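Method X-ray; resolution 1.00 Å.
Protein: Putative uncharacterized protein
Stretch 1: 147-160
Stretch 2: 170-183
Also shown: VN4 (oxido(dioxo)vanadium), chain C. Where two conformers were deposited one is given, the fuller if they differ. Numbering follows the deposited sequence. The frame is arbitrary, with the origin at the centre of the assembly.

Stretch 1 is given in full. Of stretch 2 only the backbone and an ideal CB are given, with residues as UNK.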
# COMPACT_ATOMS: atom_id res chain seq x y z
N VAL A 147 -10.59 7.46 12.26
CA VAL A 147 -9.45 6.72 11.78
C VAL A 147 -9.73 6.15 10.38
O VAL A 147 -10.74 5.46 10.18
CB VAL A 147 -9.07 5.63 12.78
CG1 VAL A 147 -7.92 4.78 12.29
CG2 VAL A 147 -8.73 6.25 14.14
N ILE A 148 -8.82 6.40 9.47
CA ILE A 148 -8.87 5.87 8.11
C ILE A 148 -8.18 4.54 8.00
O ILE A 148 -8.66 3.61 7.30
CB ILE A 148 -8.27 6.86 7.12
CG1 ILE A 148 -8.97 8.23 7.26
CG2 ILE A 148 -8.32 6.33 5.72
CD1 ILE A 148 -8.57 9.26 6.26
N GLN A 149 -7.08 4.32 8.71
CA GLN A 149 -6.35 3.07 8.71
C GLN A 149 -5.73 2.85 10.09
O GLN A 149 -5.23 3.78 10.70
CB GLN A 149 -5.25 3.04 7.63
CG GLN A 149 -4.50 1.71 7.58
CD GLN A 149 -3.64 1.64 6.33
OE1 GLN A 149 -4.17 1.20 5.28
NE2 GLN A 149 -2.40 2.08 6.37
N MET A 150 -5.77 1.59 10.55
CA MET A 150 -5.02 1.18 11.73
C MET A 150 -4.01 0.15 11.33
O MET A 150 -4.32 -0.71 10.50
CB MET A 150 -5.92 0.57 12.78
CG MET A 150 -7.03 1.31 13.27
SD MET A 150 -8.13 0.46 14.34
CE MET A 150 -9.05 -0.79 13.57
N THR A 151 -2.86 0.18 11.95
CA THR A 151 -1.77 -0.77 11.66
C THR A 151 -1.32 -1.42 12.96
O THR A 151 -0.37 -0.90 13.61
CB THR A 151 -0.68 -0.06 10.88
OG1 THR A 151 -1.27 0.44 9.67
CG2 THR A 151 0.42 -1.03 10.55
N PRO A 152 -1.99 -2.47 13.38
CA PRO A 152 -1.57 -3.22 14.56
C PRO A 152 -0.41 -4.14 14.27
O PRO A 152 -0.31 -4.78 13.23
CB PRO A 152 -2.84 -4.06 14.92
CG PRO A 152 -3.46 -4.27 13.57
CD PRO A 152 -3.29 -2.98 12.84
N PHE A 153 0.53 -4.21 15.26
CA PHE A 153 1.70 -5.06 15.15
C PHE A 153 1.32 -6.40 15.77
O PHE A 153 1.71 -6.78 16.88
CB PHE A 153 2.91 -4.40 15.84
CG PHE A 153 3.49 -3.32 14.99
CD1 PHE A 153 2.75 -2.14 14.85
CD2 PHE A 153 4.67 -3.38 14.27
CE1 PHE A 153 3.24 -1.12 14.06
CE2 PHE A 153 5.17 -2.35 13.48
CZ PHE A 153 4.40 -1.20 13.35
N ILE A 154 0.47 -7.16 15.03
CA ILE A 154 -0.09 -8.47 15.48
C ILE A 154 0.34 -9.55 14.54
O ILE A 154 0.48 -9.34 13.34
CB ILE A 154 -1.63 -8.39 15.55
CG1 ILE A 154 -2.31 -7.94 14.25
CG2 ILE A 154 -1.98 -7.52 16.77
CD1 ILE A 154 -3.81 -8.00 14.32
N THR A 155 0.54 -10.75 15.12
CA THR A 155 0.80 -11.94 14.34
C THR A 155 -0.49 -12.40 13.64
O THR A 155 -1.56 -11.94 13.99
CB THR A 155 1.30 -13.11 15.22
OG1 THR A 155 0.22 -13.43 16.15
CG2 THR A 155 2.52 -12.83 16.05
N GLU A 156 -0.37 -13.42 12.75
CA GLU A 156 -1.57 -14.04 12.12
C GLU A 156 -2.44 -14.68 13.18
O GLU A 156 -3.67 -14.59 13.10
CB GLU A 156 -1.06 -14.98 11.04
CG GLU A 156 -0.38 -14.29 9.86
CD GLU A 156 -0.25 -15.28 8.72
OE1 GLU A 156 -1.29 -15.77 8.23
OE2 GLU A 156 0.87 -15.54 8.29
N GLU A 157 -1.83 -15.34 14.21
CA GLU A 157 -2.61 -15.94 15.29
C GLU A 157 -3.40 -14.84 16.01
O GLU A 157 -4.58 -14.98 16.30
CB GLU A 157 -1.66 -16.69 16.23
CG GLU A 157 -2.13 -17.16 17.57
CD GLU A 157 -1.03 -18.02 18.15
OE1 GLU A 157 -1.16 -19.23 18.31
OE2 GLU A 157 0.05 -17.44 18.46
N GLU A 158 -2.75 -13.72 16.35
CA GLU A 158 -3.50 -12.64 17.03
C GLU A 158 -4.52 -12.01 16.15
O GLU A 158 -5.58 -11.63 16.60
CB GLU A 158 -2.49 -11.61 17.53
CG GLU A 158 -1.66 -12.12 18.69
CD GLU A 158 -0.43 -11.27 19.00
OE1 GLU A 158 0.09 -10.54 18.09
OE2 GLU A 158 0.07 -11.39 20.17
N GLU A 159 -4.24 -11.89 14.86
CA GLU A 159 -5.24 -11.43 13.90
C GLU A 159 -6.48 -12.29 14.02
O GLU A 159 -7.54 -11.74 14.07
CB GLU A 159 -4.64 -11.41 12.50
CG GLU A 159 -5.60 -11.16 11.36
CD GLU A 159 -4.91 -11.27 10.01
OE1 GLU A 159 -3.66 -11.14 9.91
OE2 GLU A 159 -5.60 -11.48 8.98
N LYS A 160 -6.35 -13.64 14.03
CA LYS A 160 -7.56 -14.47 14.12
C LYS A 160 -8.27 -14.29 15.46
O LYS A 160 -9.50 -14.37 15.53
CB LYS A 160 -7.25 -15.95 13.82
CG LYS A 160 -6.64 -16.23 12.45
CD LYS A 160 -7.42 -15.64 11.30
CE LYS A 160 -7.14 -16.07 9.91
NZ LYS A 160 -8.11 -15.63 8.86
N UNK A 170 -11.42 -4.69 6.30
CA UNK A 170 -10.44 -5.40 5.51
C UNK A 170 -9.13 -5.42 6.24
O UNK A 170 -8.77 -4.46 6.95
CB UNK A 170 -10.28 -4.77 4.13
N UNK A 171 -8.36 -6.49 6.09
CA UNK A 171 -7.09 -6.65 6.72
C UNK A 171 -6.11 -7.14 5.69
O UNK A 171 -6.40 -8.16 5.04
CB UNK A 171 -7.17 -7.60 7.91
N UNK A 172 -4.99 -6.42 5.50
CA UNK A 172 -3.98 -6.85 4.55
C UNK A 172 -2.58 -6.76 5.09
O UNK A 172 -2.35 -5.92 5.96
CB UNK A 172 -4.08 -6.02 3.27
N UNK A 173 -1.65 -7.49 4.57
CA UNK A 173 -0.21 -7.28 4.94
C UNK A 173 0.71 -7.07 3.71
O UNK A 173 0.60 -7.71 2.67
CB UNK A 173 0.30 -8.48 5.74
N UNK A 174 1.68 -6.12 3.86
CA UNK A 174 2.80 -5.92 3.00
C UNK A 174 4.17 -6.21 3.57
O UNK A 174 5.15 -6.21 2.91
CB UNK A 174 2.77 -4.47 2.51
N UNK A 175 4.14 -6.51 4.86
CA UNK A 175 5.34 -6.85 5.59
C UNK A 175 4.96 -7.83 6.71
O UNK A 175 3.83 -7.59 7.24
CB UNK A 175 6.02 -5.60 6.15
N UNK A 176 5.70 -8.83 7.08
CA UNK A 176 5.12 -9.80 8.05
C UNK A 176 4.87 -9.31 9.47
O UNK A 176 4.12 -9.83 10.34
CB UNK A 176 6.05 -11.01 8.14
N UNK A 177 5.51 -8.23 9.96
CA UNK A 177 5.27 -8.04 11.39
C UNK A 177 4.01 -7.31 11.83
O UNK A 177 3.70 -7.09 13.03
CB UNK A 177 6.46 -7.28 11.97
N UNK A 178 3.19 -6.89 10.88
CA UNK A 178 2.03 -6.04 11.15
C UNK A 178 1.05 -6.16 10.02
O UNK A 178 1.39 -6.69 8.98
CB UNK A 178 2.44 -4.58 11.35
N UNK A 179 -0.14 -5.63 10.23
CA UNK A 179 -1.19 -5.64 9.22
C UNK A 179 -1.80 -4.24 9.14
O UNK A 179 -1.78 -3.51 10.12
CB UNK A 179 -2.26 -6.69 9.54
N UNK A 180 -2.44 -3.94 8.01
CA UNK A 180 -3.21 -2.73 7.83
C UNK A 180 -4.69 -3.06 7.81
O UNK A 180 -5.11 -3.97 7.08
CB UNK A 180 -2.80 -2.01 6.54
N UNK A 181 -5.47 -2.31 8.56
CA UNK A 181 -6.89 -2.51 8.73
C UNK A 181 -7.59 -1.25 8.20
O UNK A 181 -7.27 -0.14 8.62
CB UNK A 181 -7.24 -2.79 10.19
N UNK A 182 -8.56 -1.46 7.29
CA UNK A 182 -9.34 -0.41 6.67
C UNK A 182 -10.80 -0.83 6.64
O UNK A 182 -11.15 -1.97 6.93
CB UNK A 182 -8.83 -0.10 5.26
N UNK A 183 -11.68 0.12 6.28
CA UNK A 183 -13.10 -0.17 6.28
C UNK A 183 -13.50 -1.11 5.16
O UNK A 183 -12.76 -1.40 4.21
CB UNK A 183 -13.90 1.13 6.17
V VN4 C . 3.20 -1.37 -0.39
O1 VN4 C . 3.80 0.11 -0.86
O2 VN4 C . 4.28 -2.74 -0.14
O3 VN4 C . 1.62 -1.61 0.52

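At 170 nothing of stretch 1 lies within 5.5 Å of the ideal CB, so this contact sets no rule; the residue is Glu 170. At 171 the CB points toward stretch 1, 4.3 Å from Glu 159 OE2. A basic, polar or branched apolar side chain could sit there. Ile 171 does, its CG2 4.0 Å from that oxygen, while a water bridges it to the Ile 171 backbone O.

Position 172 points away, with extended angles open to many residues; it is Gly 172.

Position 173 points toward stretch 1 from a distance, so a short side chain would fall short. Ahead lie the Glu 159 carboxylate and the Ile 154 carbonyl, acceptors that ask for a long donor, Lys or Arg. Arg 173 answers both: NH2 forms a salt bridge with Glu 159 OE1 at 2.8 Å, and NH1 and NH2 donate to Ile 154 O at 2.9 and 3.0 Å, all at the guanidinium edge, leaving one face for Glu 156 CG.

Positions 174, 175 and 176 have no stretch 1 atom near their ideal CBs, so the choice is open, and the turn backbone at 176 would accept proline. They are Trp 174, with VN4 O3 over one ring face, Tyr 175 and Pro 176.

At 177 the CB is 4.9 Å from Phe 153 CD2; small or modest residues suit. Ala 177 is there, its O taking a CA-H...O contact from Phe 153 CA.

Position 178 lies beside Phe 153 and Thr 151 CG2, inviting an apolar or aromatic group. Phe 178 lays its CB over the Phe 153 ring face, 4.0 Å from the centroid; the two rings meet obliquely.

At 179 the backbone N donates to Pro 152 O at 3.1 Å. The CB, 4.7 Å from Glu 159 OE1, could belong to a small or polar residue; Ala 179 is used.

Position 180 faces Thr 151 OG1 and the Gln 149 amide, so Asp, Asn, Ser or Thr could serve. In Asp 180, OD1 accepts from Thr 151 OG1 at 2.7 Å.

Position 181 pairs with Met 150 through two backbone bonds, the N of 181 to Met 150 O at 2.8 Å and Met 150 N to the O of 181 at 3.0 Å. A beta-branched apolar residue fits between Met 150 and Pro 152. Val 181 places CG1 3.9 Å from Met 150 CE and CG2 3.9 Å from Pro 152 CD.

At 182, near Ile 148 O and Gln 149 OE1, Thr, Ser or Val would fit; Thr 182 sets CG2 3.3 Å from Gln 149 OE1. At 183 nothing of stretch 1 nears the ideal CB, leaving the choice open; Ala 183 N donates to a water that donates to Ile 148 O.

Stretch 2, residues 170-183: EIGRWYPAFADVTA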
# COMPACT_ATOMS: atom_id res chain seq x y z
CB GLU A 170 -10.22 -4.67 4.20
CG GLU A 170 -11.47 -4.51 3.37
CD GLU A 170 -12.26 -5.75 3.02
OE1 GLU A 170 -11.68 -6.83 2.90
OE2 GLU A 170 -13.51 -5.62 2.85
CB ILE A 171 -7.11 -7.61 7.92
CG1 ILE A 171 -8.26 -7.37 8.89
CG2 ILE A 171 -5.74 -7.51 8.56
CD1 ILE A 171 -8.62 -8.65 9.62
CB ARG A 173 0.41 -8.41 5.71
CG ARG A 173 -0.28 -8.94 6.91
CD ARG A 173 0.37 -10.01 7.79
NE ARG A 173 -0.58 -10.27 8.89
CZ ARG A 173 -0.33 -10.06 10.13
NH1 ARG A 173 0.89 -9.68 10.50
NH2 ARG A 173 -1.24 -10.25 11.08
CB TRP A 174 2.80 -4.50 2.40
CG TRP A 174 2.73 -3.32 3.31
CD1 TRP A 174 1.58 -2.75 3.86
CD2 TRP A 174 3.82 -2.52 3.79
NE1 TRP A 174 1.89 -1.69 4.61
CE2 TRP A 174 3.24 -1.49 4.59
CE3 TRP A 174 5.19 -2.53 3.61
CZ2 TRP A 174 3.97 -0.49 5.24
CZ3 TRP A 174 5.93 -1.54 4.23
CH2 TRP A 174 5.33 -0.57 5.00
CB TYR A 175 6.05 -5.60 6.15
CG TYR A 175 7.43 -5.83 6.66
CD1 TYR A 175 8.50 -5.87 5.76
CD2 TYR A 175 7.70 -6.02 8.01
CE1 TYR A 175 9.80 -6.08 6.21
CE2 TYR A 175 8.97 -6.23 8.46
CZ TYR A 175 10.02 -6.25 7.54
OH TYR A 175 11.28 -6.48 8.03
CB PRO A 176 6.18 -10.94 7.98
CG PRO A 176 6.97 -10.67 6.76
CD PRO A 176 7.05 -9.16 6.55
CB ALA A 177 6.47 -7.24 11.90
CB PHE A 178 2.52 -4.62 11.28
CG PHE A 178 3.21 -4.01 10.06
CD1 PHE A 178 2.47 -3.34 9.10
CD2 PHE A 178 4.61 -4.07 9.88
CE1 PHE A 178 3.09 -2.76 8.00
CE2 PHE A 178 5.25 -3.48 8.78
CZ PHE A 178 4.46 -2.83 7.85
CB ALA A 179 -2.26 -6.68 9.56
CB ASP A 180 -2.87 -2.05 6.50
CG ASP A 180 -1.46 -1.49 6.40
OD1 ASP A 180 -0.90 -1.01 7.41
OD2 ASP A 180 -0.97 -1.50 5.22
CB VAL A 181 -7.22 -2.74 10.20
CG1 VAL A 181 -8.73 -3.00 10.36
CG2 VAL A 181 -6.44 -3.92 10.75
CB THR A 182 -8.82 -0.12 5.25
OG1 THR A 182 -8.77 -1.38 4.55
CG2 THR A 182 -7.46 0.58 5.25
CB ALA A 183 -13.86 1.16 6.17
O HOH W 1 -11.05 2.92 6.17
O HOH W 2 -4.92 -10.69 6.51
O HOH W 3 -2.05 -12.13 7.70
O HOH W 4 3.64 -0.51 1.51
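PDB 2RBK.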